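Local coordinates for UPF0147 protein Ta0600 (Thermoplasma acidophilum DSM 1728, PDB 2QSB) that is of unknown function and folds as a small four-helix bundle, a member of the uncharacterised UPF0147 family, at residues Ile26-Asn31 / Asn69-Gly74. Numbering follows the deposited sequence. Where two conformers were deposited one is given.
Sequences ITVPKN and NVPAHG
H73 and T27 make the hydrogen bond of this contact: H73 NE2 donates its N-H to T27 OG1 at 2.8 Å. The hydroxyl meets the edge of the imidazole but stands somewhat off its plane, 19° out of it, and the two side chains cross at about a right angle. Chi1 of 71° sets H73 CG between its own backbone N and carbonyl carbon, which turns the ring back along the start of its helix, so that the NE2 corner points at T27. D25 OD1 is the second hydrogen-bond partner of T27 OG1, so the hydroxyl links the histidine to an acid; that carboxylate would probably polarise the chain of bonds running through it.

Beside the bond, V28 brings a methyl into the contact: CG1 comes obliquely to the imidazole, 4.0 Å from H73 NE2, and is as close to G74 CA. V28 and G74 also hold the nearest pair of CA atoms across the contact, 6.1 Å apart; glycine presents bare backbone to the valine methyl.

These are two matching connections at one end of the four-helix bundle: 26-31 leads into helix 30-43 and 69-74 into helix 72-88. Each has a Val-Pro pair whose proline takes the N-cap position, and the two prolines, P29 and P71, meet tip to tip, CD to CD at 3.7 Å.

Both rings also rest against backbone oxygens of the other segment. P29 CG sits 3.7 Å from N69 O, and in return P71 CG lies the same distance from T27 O. V70 is buried, its side chain packed on V32 and M64, while D67, earlier in the same loop as N69, takes a hydrogen bond from N69 N at OD1 and reaches across to N31 ND2 with OD2.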
loop_
_atom_site.group_PDB
_atom_site.type_symbol
_atom_site.label_atom_id
_atom_site.label_comp_id
_atom_site.label_asym_id
_atom_site.label_seq_id
_atom_site.Cartn_x
_atom_site.Cartn_y
_atom_site.Cartn_z
ATOM N N ILE A 26 -3.330 -1.502 -14.981
ATOM C CA ILE A 26 -4.006 -0.543 -15.874
ATOM C C ILE A 26 -5.515 -0.481 -15.648
ATOM O O ILE A 26 -6.186 0.407 -16.200
ATOM C CB ILE A 26 -3.646 -0.812 -17.361
ATOM C CG1 ILE A 26 -3.736 -2.300 -17.649
ATOM C CG2 ILE A 26 -2.213 -0.320 -17.639
ATOM C CD1 ILE A 26 -5.079 -2.879 -17.705
ATOM N N THR A 27 -6.054 -1.389 -14.827
ATOM C CA THR A 27 -7.510 -1.390 -14.574
ATOM C C THR A 27 -7.923 -0.517 -13.386
ATOM O O THR A 27 -9.108 -0.448 -13.074
ATOM C CB THR A 27 -8.078 -2.788 -14.382
ATOM O OG1 THR A 27 -7.617 -3.350 -13.147
ATOM C CG2 THR A 27 -7.758 -3.685 -15.543
ATOM N N VAL A 28 -6.963 0.127 -12.723
ATOM C CA VAL A 28 -7.301 1.130 -11.707
ATOM C C VAL A 28 -6.851 2.502 -12.215
ATOM O O VAL A 28 -6.067 2.578 -13.158
ATOM C CB VAL A 28 -6.681 0.798 -10.328
ATOM C CG1 VAL A 28 -7.130 -0.608 -9.896
ATOM C CG2 VAL A 28 -5.137 0.929 -10.342
ATOM N N PRO A 29 -7.383 3.589 -11.645
ATOM C CA PRO A 29 -7.021 4.901 -12.146
ATOM C C PRO A 29 -5.554 5.233 -11.957
ATOM O O PRO A 29 -4.864 4.705 -11.079
ATOM C CB PRO A 29 -7.915 5.846 -11.335
ATOM C CG PRO A 29 -9.117 4.997 -10.941
ATOM C CD PRO A 29 -8.470 3.662 -10.645
ATOM N N LYS A 30 -5.094 6.148 -12.800
ATOM C CA LYS A 30 -3.744 6.693 -12.745
ATOM C C LYS A 30 -3.347 7.087 -11.332
ATOM O O LYS A 30 -2.241 6.769 -10.888
ATOM C CB LYS A 30 -3.656 7.934 -13.635
ATOM C CG LYS A 30 -2.228 8.334 -13.977
ATOM C CD LYS A 30 -2.203 9.188 -15.244
ATOM C CE LYS A 30 -1.178 8.691 -16.275
ATOM N NZ LYS A 30 0.211 9.203 -16.074
ATOM N N ASN A 31 -4.250 7.756 -10.620
ATOM C CA ASN A 31 -3.900 8.302 -9.306
ATOM C C ASN A 31 -3.660 7.178 -8.304
ATOM O O ASN A 31 -2.801 7.316 -7.440
ATOM C CB ASN A 31 -4.875 9.373 -8.788
ATOM C CG ASN A 31 -6.237 8.809 -8.367
ATOM O OD1 ASN A 31 -6.702 7.790 -8.868
ATOM N ND2 ASN A 31 -6.910 9.524 -7.455
ATOM N N ASN A 69 -13.973 7.213 -7.432
ATOM C CA ASN A 69 -13.589 6.791 -8.780
ATOM C C ASN A 69 -12.878 5.449 -8.815
ATOM O O ASN A 69 -12.679 4.875 -9.878
ATOM C CB ASN A 69 -12.736 7.872 -9.457
ATOM C CG ASN A 69 -13.529 9.140 -9.720
ATOM O OD1 ASN A 69 -14.664 9.074 -10.195
ATOM N ND2 ASN A 69 -12.965 10.281 -9.359
ATOM N N VAL A 70 -12.481 4.927 -7.655
ATOM C CA VAL A 70 -11.773 3.666 -7.641
ATOM C C VAL A 70 -12.771 2.505 -7.855
ATOM O O VAL A 70 -13.769 2.418 -7.167
ATOM C CB VAL A 70 -10.990 3.509 -6.321
ATOM C CG1 VAL A 70 -10.205 2.214 -6.322
ATOM C CG2 VAL A 70 -10.055 4.694 -6.150
ATOM N N PRO A 71 -12.484 1.582 -8.785
ATOM C CA PRO A 71 -13.377 0.425 -9.003
ATOM C C PRO A 71 -13.345 -0.530 -7.821
ATOM O O PRO A 71 -12.350 -0.607 -7.084
ATOM C CB PRO A 71 -12.755 -0.265 -10.238
ATOM C CG PRO A 71 -11.323 0.163 -10.220
ATOM C CD PRO A 71 -11.332 1.581 -9.702
ATOM N N ALA A 72 -14.412 -1.296 -7.658
ATOM C CA ALA A 72 -14.546 -2.189 -6.526
ATOM C C ALA A 72 -13.338 -3.087 -6.342
ATOM O O ALA A 72 -12.872 -3.282 -5.214
ATOM C CB ALA A 72 -15.815 -3.048 -6.683
ATOM N N HIS A 73 -12.836 -3.691 -7.421
ATOM C CA HIS A 73 -11.717 -4.622 -7.252
ATOM C C HIS A 73 -10.471 -3.899 -6.763
ATOM O O HIS A 73 -9.674 -4.468 -5.990
ATOM C CB HIS A 73 -11.400 -5.414 -8.531
ATOM C CG HIS A 73 -10.789 -4.601 -9.631
ATOM N ND1 HIS A 73 -11.525 -3.779 -10.455
ATOM C CD2 HIS A 73 -9.501 -4.482 -10.023
ATOM C CE1 HIS A 73 -10.711 -3.197 -11.321
ATOM N NE2 HIS A 73 -9.474 -3.604 -11.072
ATOM N N GLY A 74 -10.303 -2.642 -7.179
ATOM C CA GLY A 74 -9.142 -1.849 -6.722
ATOM C C GLY A 74 -9.294 -1.472 -5.263
ATOM O O GLY A 74 -8.311 -1.441 -4.532
#